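Local coordinates for diguanylate cyclase DosC (PDB 4ZVA), which senses oxygen through a haem-binding globin domain and, as a diguanylate cyclase, makes the second messenger cyclic di-GMP, at residues H29-S34 with A63-I68; N70-Q75 with N137-A142; I102-F107 with I141-M146. All coordinates share one frame; numbering follows the deposited sequence.

All three contacts join helices of one all-helical globin domain and are largely buried; interaction 1 alone reaches the surface, at His31. There, a His-carboxylate bond and a water edge an apolar seam. Interaction 2 is sparse, with small aliphatic groups and one bridging water at the end of helix 54-72, which it shares with interaction 1. Interaction 3 has no hydrogen bond across it and relies on methionine sulfur and methyl groups around a phenylalanine. Interactions 2 and 3 both use helix 125-147, which also meets the second subunit. Trp67 ties the set together, touching Ala142, Phe107 and Met146, while interactions 1 and 3 both border the haem.

Interaction 1: H29-S34 with A63-I68; sequences HAHYLS and AMERWI. With HEM (protoporphyrin IX containing Fe), chain C.
Glu65 OE2 is held by two donors, His31 ND1 at 2.8 Å and a water that also donates to Ser34 OG. The N-H...O hydrogen bond from His31 is nearly straight (163°); the carboxylate oxygen lies close to the imidazole plane, but the ring meets it from above the plane of the carboxylate. A glutamate suits this margin because its chain, extended beyond CG, carries the charge out to the exposed His31 while its methylene CG packs 3.4 Å from Ala30 O. Ser34, a small residue, lets its CB come within 3.8 Å of Met64 CB; with OG between the backbone N and the carbonyl carbon (chi1 65°), the hydroxyl donates back to His31 O. Deeper in, Ile68 CD1 rests against Leu33 CB at 3.7 Å.

Helix 54-72 also reaches the haem. The Met64 chain, bent beyond CG, brings SD within 3.5 Å of the pyrrole carbon C3C, and the vinyl carbon CBC sits over one face of the Trp67 indole, 3.4 Å from CH2. An alanine in place of Trp67 would probably leave this vinyl without its flat support and Gln86 OE1 without the indole NE1 donor. Helices 16-43 and 54-72, 8.5 Å apart at these segments, make a crossing consistent with that of the B and E helices of globins, in which helix 54-72 lines the haem pocket.

Interaction 2: N70-Q75 with N137-A142; sequences NVLSAQ and NSIDIA
Val71 meets Ser138 where the end of helix 54-72 packs against helix 125-147, inside the all-helical globin fold. The valine branch CG1 does the touching: it lies 3.7 Å from Ser138 O and 4.0 Å from Ser138 CB, placed there by a first torsion that sets it anti to the backbone N (chi1 168°). The other branch, CG2, reaches Ala142 CB at 4.3 Å. Leu72 adds its methyl CD2, which lies 4.2 Å from Ile139 CG1 and also borders Ser138 CB. Short, branched aliphatic groups on one helix and serine, alanine and the isoleucine methylene CG1 on the other suit a small contact of this kind, in which a few methyl groups provide the contact and no direct hydrogen bond is made.

Around this first shell, Ile139 packs on Phe107 and Leu110 of helix 100-119, Val71 on Gln86, and Leu72 on Ala26 of helix 16-43. On another side of helix 125-147, Asp140 forms salt bridges with Lys111 of its own chain and with Lys111 of the second subunit, bringing the dimer interface close to the same helix. Helix 54-72 stops here: Ser73 is the first residue to leave helical backbone angles, and Gln75 NE2 turns back to donate to Ser73 O.

The polar groups beside the methyls are satisfied by water and by backbone. Ser138 OG bonds to Phe134 O one turn earlier and accepts from a water, which also donates to Val71 O at 2.8 Å.

Interaction 3: I102-F107 with I141-M146; sequences IVEMGF and IAMEVM. With HEM (protoporphyrin IX containing Fe), chain C.
Phe107 is sandwiched between Met143 and the haem; Phe107 and Met143, with Met146, account for most of the surface buried between the segments. Met143 CB sits over the centre of the phenyl ring, 3.6 Å from its centroid and only 9° off the normal, a CH-pi contact. From there the chain runs on across the face, CG anti to the backbone N (chi1 173°), until SD lies 3.4 Å from Phe107 CG. The sulfur, off the ring normal and near CG rather than over the centre, approaches the ring obliquely, as a Met-aromatic contact, and the two side chains lie alongside each other, pointing opposite ways. The opposite face of the ring takes the haem methyl CMC, offset toward the rim, while Phe107 CE1 lies 3.4 Å from the vinyl carbon CBC.

Met146 comes to the ring edge instead. Its SD lies near the ring plane, 5.0 Å from the Phe107 centroid, a second Met-aromatic contact, and its methyl CE reaches Phe107 CZ at 3.6 Å. Beyond the ring, Val103 CG1 touches the same Met146 SD. Flexible, polarisable methionines suit this place, since one can lie over the face and the other reach the edge of the same ring. Gly106, on the haem side of its helix, has no beta carbon, and one there would come too close to the vinyl carbon CAB.

The segments run nearly antiparallel (168°) with their axes 11.0 Å apart, a spacing filled by these long side chains. Glu104, beside Met143, bonds through OE2 to Thr147 of the second subunit. Helix 79-96 closes one flank, with Gln86 and Val89 against Met146 and His93 against Val103, while helix 2-13 packs Met3 on Ile141, Glu144 and Val145 of helix 125-147.

Interaction 1: H29-S34 with A63-I68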
# COMPACT_ATOMS: atom_id res chain seq x y z
N HIS A 29 10.32 -16.68 -5.25
CA HIS A 29 10.90 -15.94 -4.13
C HIS A 29 10.03 -15.91 -2.88
O HIS A 29 10.37 -15.23 -1.91
CB HIS A 29 11.22 -14.51 -4.58
CG HIS A 29 12.22 -14.43 -5.69
ND1 HIS A 29 11.85 -14.30 -7.01
CD2 HIS A 29 13.57 -14.51 -5.68
CE1 HIS A 29 12.94 -14.27 -7.77
NE2 HIS A 29 13.99 -14.40 -6.99
N ALA A 30 8.92 -16.65 -2.89
CA ALA A 30 8.03 -16.70 -1.73
C ALA A 30 8.76 -17.14 -0.47
O ALA A 30 8.50 -16.63 0.62
CB ALA A 30 6.86 -17.63 -2.00
N HIS A 31 9.69 -18.08 -0.63
CA HIS A 31 10.46 -18.59 0.50
C HIS A 31 11.30 -17.49 1.13
O HIS A 31 11.23 -17.26 2.34
CB HIS A 31 11.34 -19.76 0.06
CG HIS A 31 12.07 -20.42 1.19
ND1 HIS A 31 11.41 -21.02 2.25
CD2 HIS A 31 13.39 -20.59 1.43
CE1 HIS A 31 12.30 -21.53 3.09
NE2 HIS A 31 13.51 -21.28 2.61
N TYR A 32 12.08 -16.80 0.31
CA TYR A 32 12.88 -15.67 0.78
C TYR A 32 12.00 -14.61 1.43
O TYR A 32 12.33 -14.09 2.50
CB TYR A 32 13.67 -15.04 -0.37
CG TYR A 32 14.08 -13.60 -0.09
CD1 TYR A 32 15.18 -13.32 0.71
CD2 TYR A 32 13.35 -12.53 -0.60
CE1 TYR A 32 15.55 -12.02 0.99
CE2 TYR A 32 13.71 -11.23 -0.33
CZ TYR A 32 14.81 -10.98 0.47
OH TYR A 32 15.18 -9.68 0.74
N LEU A 33 10.89 -14.30 0.78
CA LEU A 33 10.00 -13.24 1.24
C LEU A 33 9.41 -13.54 2.62
O LEU A 33 9.39 -12.68 3.49
CB LEU A 33 8.87 -13.01 0.23
CG LEU A 33 9.26 -12.36 -1.10
CD1 LEU A 33 8.10 -12.37 -2.06
CD2 LEU A 33 9.76 -10.93 -0.87
N SER A 34 8.96 -14.78 2.82
CA SER A 34 8.35 -15.16 4.09
C SER A 34 9.36 -15.10 5.24
O SER A 34 9.02 -14.71 6.35
CB SER A 34 7.74 -16.56 3.99
OG SER A 34 8.73 -17.54 3.79
N ALA A 63 2.69 -20.44 5.92
CA ALA A 63 1.43 -19.81 5.56
C ALA A 63 1.65 -18.59 4.67
O ALA A 63 0.89 -18.34 3.74
CB ALA A 63 0.66 -19.41 6.81
N MET A 64 2.71 -17.83 4.96
CA MET A 64 3.03 -16.63 4.18
C MET A 64 3.42 -16.97 2.74
O MET A 64 3.02 -16.27 1.81
CB MET A 64 4.15 -15.84 4.85
CG MET A 64 3.70 -14.96 6.00
SD MET A 64 2.57 -13.64 5.49
CE MET A 64 3.47 -12.91 4.12
N GLU A 65 4.19 -18.04 2.56
CA GLU A 65 4.58 -18.48 1.22
C GLU A 65 3.35 -18.77 0.37
O GLU A 65 3.27 -18.34 -0.78
CB GLU A 65 5.44 -19.74 1.29
CG GLU A 65 6.91 -19.50 1.53
CD GLU A 65 7.74 -20.72 1.19
OE1 GLU A 65 7.54 -21.29 0.10
OE2 GLU A 65 8.59 -21.11 2.02
N ARG A 66 2.41 -19.51 0.95
CA ARG A 66 1.18 -19.86 0.26
C ARG A 66 0.36 -18.60 -0.04
O ARG A 66 -0.20 -18.46 -1.12
CB ARG A 66 0.37 -20.84 1.11
CG ARG A 66 -0.90 -21.35 0.44
CD ARG A 66 -1.70 -22.22 1.40
NE ARG A 66 -0.82 -23.01 2.27
CZ ARG A 66 -0.74 -22.85 3.59
NH1 ARG A 66 -1.49 -21.94 4.20
NH2 ARG A 66 0.09 -23.60 4.30
N TRP A 67 0.31 -17.69 0.93
CA TRP A 67 -0.45 -16.46 0.77
C TRP A 67 0.09 -15.62 -0.38
O TRP A 67 -0.67 -15.17 -1.25
CB TRP A 67 -0.42 -15.63 2.07
CG TRP A 67 -1.37 -14.47 2.05
CD1 TRP A 67 -2.63 -14.43 2.58
CD2 TRP A 67 -1.14 -13.17 1.49
NE1 TRP A 67 -3.20 -13.20 2.38
CE2 TRP A 67 -2.30 -12.40 1.71
CE3 TRP A 67 -0.06 -12.58 0.82
CZ2 TRP A 67 -2.42 -11.08 1.28
CZ3 TRP A 67 -0.18 -11.27 0.39
CH2 TRP A 67 -1.35 -10.53 0.63
N ILE A 68 1.40 -15.41 -0.38
CA ILE A 68 2.06 -14.60 -1.40
C ILE A 68 1.81 -15.16 -2.80
O ILE A 68 1.46 -14.41 -3.72
CB ILE A 68 3.57 -14.51 -1.15
CG1 ILE A 68 3.84 -13.70 0.12
CG2 ILE A 68 4.28 -13.88 -2.33
CD1 ILE A 68 5.26 -13.79 0.62
CHA HEM C . -1.49 -16.36 10.92
CHB HEM C . 1.05 -12.94 13.25
CHC HEM C . 0.61 -10.09 9.36
CHD HEM C . -0.93 -13.87 6.75
C1A HEM C . -0.74 -15.72 11.88
C2A HEM C . -0.30 -16.25 13.16
C3A HEM C . 0.39 -15.30 13.79
C4A HEM C . 0.42 -14.13 12.95
CMA HEM C . 1.06 -15.42 15.18
CAA HEM C . -0.57 -17.67 13.72
CBA HEM C . 0.01 -18.71 12.77
CGA HEM C . 0.02 -20.06 13.43
O1A HEM C . 0.13 -20.11 14.69
O2A HEM C . -0.06 -21.08 12.71
C1B HEM C . 1.17 -11.88 12.39
C2B HEM C . 1.93 -10.66 12.64
C3B HEM C . 1.80 -9.87 11.56
C4B HEM C . 0.97 -10.57 10.60
CMB HEM C . 2.70 -10.41 13.96
CAB HEM C . 2.39 -8.47 11.27
CBB HEM C . 3.22 -7.80 12.09
C1C HEM C . 0.24 -10.88 8.29
C2C HEM C . 0.25 -10.49 6.90
C3C HEM C . -0.18 -11.53 6.17
C4C HEM C . -0.47 -12.61 7.09
CMC HEM C . 0.70 -9.08 6.41
CAC HEM C . -0.36 -11.68 4.64
CBC HEM C . -0.03 -10.74 3.74
C1D HEM C . -1.24 -14.90 7.61
C2D HEM C . -1.76 -16.19 7.22
C3D HEM C . -1.93 -16.97 8.53
C4D HEM C . -1.50 -16.07 9.58
CMD HEM C . -2.06 -16.66 5.78
CAD HEM C . -2.46 -18.41 8.72
CBD HEM C . -3.90 -18.50 8.21
CGD HEM C . -4.56 -19.75 8.73
O1D HEM C . -5.65 -20.11 8.21
O2D HEM C . -4.01 -20.37 9.67
NA HEM C . -0.28 -14.42 11.79
NB HEM C . 0.60 -11.78 11.13
NC HEM C . -0.21 -12.18 8.37
ND HEM C . -1.11 -14.87 9.00
FE HEM C . -0.48 -13.22 10.12
O HOH W 1 9.34 -20.19 4.38

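Interaction 2: N70-Q75 with N137-A142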
# COMPACT_ATOMS: atom_id res chain seq x y z
N ASN A 70 -0.64 -17.26 -3.76
CA ASN A 70 -2.06 -17.21 -4.09
C ASN A 70 -2.50 -15.83 -4.55
O ASN A 70 -3.21 -15.70 -5.55
CB ASN A 70 -2.90 -17.65 -2.89
CG ASN A 70 -2.90 -19.16 -2.69
OD1 ASN A 70 -2.82 -19.92 -3.66
ND2 ASN A 70 -2.98 -19.60 -1.44
N VAL A 71 -2.05 -14.80 -3.84
CA VAL A 71 -2.45 -13.43 -4.15
C VAL A 71 -1.84 -12.93 -5.46
O VAL A 71 -2.55 -12.40 -6.32
CB VAL A 71 -2.06 -12.47 -3.01
CG1 VAL A 71 -2.22 -11.02 -3.45
CG2 VAL A 71 -2.91 -12.75 -1.78
N LEU A 72 -0.54 -13.11 -5.63
CA LEU A 72 0.15 -12.57 -6.80
C LEU A 72 -0.13 -13.38 -8.07
O LEU A 72 0.08 -12.89 -9.18
CB LEU A 72 1.66 -12.48 -6.54
CG LEU A 72 2.05 -11.50 -5.43
CD1 LEU A 72 3.56 -11.36 -5.31
CD2 LEU A 72 1.40 -10.14 -5.67
N SER A 73 -0.60 -14.61 -7.91
CA SER A 73 -0.94 -15.46 -9.06
C SER A 73 -2.44 -15.49 -9.33
O SER A 73 -2.93 -16.37 -10.04
CB SER A 73 -0.43 -16.89 -8.84
OG SER A 73 0.92 -16.89 -8.42
N ALA A 74 -3.17 -14.54 -8.76
CA ALA A 74 -4.63 -14.52 -8.83
C ALA A 74 -5.18 -14.53 -10.25
O ALA A 74 -4.86 -13.66 -11.06
CB ALA A 74 -5.16 -13.31 -8.08
N GLN A 75 -6.02 -15.51 -10.53
CA GLN A 75 -6.83 -15.50 -11.74
C GLN A 75 -8.22 -14.99 -11.39
O GLN A 75 -8.59 -14.94 -10.22
CB GLN A 75 -6.89 -16.89 -12.37
CG GLN A 75 -5.52 -17.48 -12.67
CD GLN A 75 -4.62 -16.51 -13.41
OE1 GLN A 75 -4.94 -16.06 -14.51
NE2 GLN A 75 -3.48 -16.18 -12.80
N ASN A 137 -1.01 -3.38 -6.19
CA ASN A 137 -2.46 -3.30 -6.20
C ASN A 137 -3.11 -4.59 -5.69
O ASN A 137 -4.13 -4.55 -5.01
CB ASN A 137 -2.96 -2.97 -7.61
CG ASN A 137 -2.85 -1.50 -7.94
OD1 ASN A 137 -2.17 -0.75 -7.24
ND2 ASN A 137 -3.49 -1.08 -9.02
N SER A 138 -2.50 -5.73 -6.02
CA SER A 138 -2.99 -7.02 -5.55
C SER A 138 -2.84 -7.17 -4.04
O SER A 138 -3.75 -7.64 -3.36
CB SER A 138 -2.25 -8.17 -6.25
OG SER A 138 -2.56 -8.19 -7.64
N ILE A 139 -1.69 -6.78 -3.52
CA ILE A 139 -1.44 -6.88 -2.09
C ILE A 139 -2.36 -5.93 -1.32
O ILE A 139 -2.91 -6.29 -0.28
CB ILE A 139 0.03 -6.60 -1.75
CG1 ILE A 139 0.92 -7.71 -2.32
CG2 ILE A 139 0.24 -6.51 -0.24
CD1 ILE A 139 2.39 -7.51 -2.06
N ASP A 140 -2.53 -4.72 -1.85
CA ASP A 140 -3.39 -3.72 -1.22
C ASP A 140 -4.86 -4.11 -1.20
O ASP A 140 -5.55 -3.92 -0.20
CB ASP A 140 -3.23 -2.37 -1.91
CG ASP A 140 -2.02 -1.60 -1.42
OD1 ASP A 140 -1.46 -1.98 -0.37
OD2 ASP A 140 -1.65 -0.60 -2.07
N ILE A 141 -5.36 -4.66 -2.31
CA ILE A 141 -6.76 -5.08 -2.38
C ILE A 141 -7.00 -6.23 -1.40
O ILE A 141 -8.06 -6.31 -0.77
CB ILE A 141 -7.19 -5.48 -3.82
CG1 ILE A 141 -8.70 -5.67 -3.90
CG2 ILE A 141 -6.49 -6.74 -4.30
CD1 ILE A 141 -9.47 -4.39 -3.86
N ALA A 142 -6.01 -7.11 -1.26
CA ALA A 142 -6.10 -8.22 -0.33
C ALA A 142 -6.09 -7.73 1.12
O ALA A 142 -6.81 -8.25 1.96
CB ALA A 142 -4.96 -9.21 -0.56
O HOH W 2 -4.21 -10.41 -7.32

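Interaction 3: I102-F107 with I141-M146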
# COMPACT_ATOMS: atom_id res chain seq x y z
N ILE A 102 -0.72 -3.32 13.43
CA ILE A 102 0.37 -4.29 13.42
C ILE A 102 0.31 -5.12 12.14
O ILE A 102 1.33 -5.41 11.52
CB ILE A 102 0.32 -5.21 14.66
CG1 ILE A 102 0.61 -4.40 15.92
CG2 ILE A 102 1.33 -6.33 14.54
CD1 ILE A 102 1.98 -3.75 15.92
N VAL A 103 -0.91 -5.49 11.75
CA VAL A 103 -1.12 -6.22 10.50
C VAL A 103 -0.78 -5.35 9.30
O VAL A 103 -0.11 -5.79 8.37
CB VAL A 103 -2.58 -6.72 10.39
CG1 VAL A 103 -2.79 -7.43 9.06
CG2 VAL A 103 -2.91 -7.65 11.55
N GLU A 104 -1.25 -4.10 9.34
CA GLU A 104 -0.96 -3.14 8.27
C GLU A 104 0.54 -2.95 8.10
O GLU A 104 1.04 -2.86 6.98
CB GLU A 104 -1.63 -1.79 8.56
CG GLU A 104 -1.37 -0.74 7.50
CD GLU A 104 -1.78 0.65 7.94
OE1 GLU A 104 -2.99 0.90 8.10
OE2 GLU A 104 -0.88 1.50 8.11
N MET A 105 1.25 -2.89 9.23
CA MET A 105 2.71 -2.78 9.22
C MET A 105 3.34 -3.99 8.54
O MET A 105 4.36 -3.86 7.86
CB MET A 105 3.23 -2.64 10.66
CG MET A 105 4.75 -2.50 10.77
SD MET A 105 5.61 -4.09 10.94
CE MET A 105 4.95 -4.66 12.50
N GLY A 106 2.74 -5.16 8.73
CA GLY A 106 3.22 -6.37 8.08
C GLY A 106 3.12 -6.26 6.58
O GLY A 106 4.05 -6.63 5.86
N PHE A 107 1.99 -5.75 6.10
CA PHE A 107 1.79 -5.54 4.67
C PHE A 107 2.79 -4.55 4.09
O PHE A 107 3.24 -4.72 2.95
CB PHE A 107 0.36 -5.05 4.40
CG PHE A 107 -0.66 -6.15 4.37
CD1 PHE A 107 -0.88 -6.88 3.22
CD2 PHE A 107 -1.41 -6.44 5.50
CE1 PHE A 107 -1.82 -7.89 3.19
CE2 PHE A 107 -2.36 -7.45 5.47
CZ PHE A 107 -2.56 -8.17 4.32
N ILE A 141 -5.36 -4.66 -2.31
CA ILE A 141 -6.76 -5.08 -2.38
C ILE A 141 -7.00 -6.23 -1.40
O ILE A 141 -8.06 -6.31 -0.77
CB ILE A 141 -7.19 -5.48 -3.82
CG1 ILE A 141 -8.70 -5.67 -3.90
CG2 ILE A 141 -6.49 -6.74 -4.30
CD1 ILE A 141 -9.47 -4.39 -3.86
N ALA A 142 -6.01 -7.11 -1.26
CA ALA A 142 -6.10 -8.22 -0.33
C ALA A 142 -6.09 -7.73 1.12
O ALA A 142 -6.81 -8.25 1.96
CB ALA A 142 -4.96 -9.21 -0.56
N MET A 143 -5.26 -6.72 1.39
CA MET A 143 -5.18 -6.16 2.74
C MET A 143 -6.51 -5.54 3.16
O MET A 143 -6.93 -5.70 4.31
CB MET A 143 -4.08 -5.10 2.83
CG MET A 143 -4.08 -4.37 4.17
SD MET A 143 -2.64 -3.33 4.46
CE MET A 143 -2.94 -2.01 3.29
N GLU A 144 -7.16 -4.85 2.24
CA GLU A 144 -8.43 -4.20 2.56
C GLU A 144 -9.49 -5.24 2.91
O GLU A 144 -10.24 -5.06 3.86
CB GLU A 144 -8.90 -3.32 1.41
CG GLU A 144 -10.22 -2.59 1.71
CD GLU A 144 -10.59 -1.57 0.65
OE1 GLU A 144 -9.67 -1.00 0.02
OE2 GLU A 144 -11.80 -1.34 0.44
N VAL A 145 -9.54 -6.33 2.15
CA VAL A 145 -10.47 -7.41 2.43
C VAL A 145 -10.24 -7.96 3.84
O VAL A 145 -11.18 -8.21 4.59
CB VAL A 145 -10.35 -8.56 1.41
CG1 VAL A 145 -11.27 -9.72 1.80
CG2 VAL A 145 -10.69 -8.08 0.02
N MET A 146 -8.97 -8.13 4.19
CA MET A 146 -8.59 -8.65 5.50
C MET A 146 -8.93 -7.68 6.63
O MET A 146 -9.45 -8.08 7.67
CB MET A 146 -7.09 -8.98 5.53
CG MET A 146 -6.64 -9.68 6.80
SD MET A 146 -4.86 -9.97 6.84
CE MET A 146 -4.65 -10.95 5.37
CHA HEM C . -1.49 -16.36 10.92
CHB HEM C . 1.05 -12.94 13.25
CHC HEM C . 0.61 -10.09 9.36
CHD HEM C . -0.93 -13.87 6.75
C1A HEM C . -0.74 -15.72 11.88
C2A HEM C . -0.30 -16.25 13.16
C3A HEM C . 0.39 -15.30 13.79
C4A HEM C . 0.42 -14.13 12.95
CMA HEM C . 1.06 -15.42 15.18
CAA HEM C . -0.57 -17.67 13.72
CBA HEM C . 0.01 -18.71 12.77
CGA HEM C . 0.02 -20.06 13.43
O1A HEM C . 0.13 -20.11 14.69
O2A HEM C . -0.06 -21.08 12.71
C1B HEM C . 1.17 -11.88 12.39
C2B HEM C . 1.93 -10.66 12.64
C3B HEM C . 1.80 -9.87 11.56
C4B HEM C . 0.97 -10.57 10.60
CMB HEM C . 2.70 -10.41 13.96
CAB HEM C . 2.39 -8.47 11.27
CBB HEM C . 3.22 -7.80 12.09
C1C HEM C . 0.24 -10.88 8.29
C2C HEM C . 0.25 -10.49 6.90
C3C HEM C . -0.18 -11.53 6.17
C4C HEM C . -0.47 -12.61 7.09
CMC HEM C . 0.70 -9.08 6.41
CAC HEM C . -0.36 -11.68 4.64
CBC HEM C . -0.03 -10.74 3.74
C1D HEM C . -1.24 -14.90 7.61
C2D HEM C . -1.76 -16.19 7.22
C3D HEM C . -1.93 -16.97 8.53
C4D HEM C . -1.50 -16.07 9.58
CMD HEM C . -2.06 -16.66 5.78
CAD HEM C . -2.46 -18.41 8.72
CBD HEM C . -3.90 -18.50 8.21
CGD HEM C . -4.56 -19.75 8.73
O1D HEM C . -5.65 -20.11 8.21
O2D HEM C . -4.01 -20.37 9.67
NA HEM C . -0.28 -14.42 11.79
NB HEM C . 0.60 -11.78 11.13
NC HEM C . -0.21 -12.18 8.37
ND HEM C . -1.11 -14.87 9.00
FE HEM C . -0.48 -13.22 10.12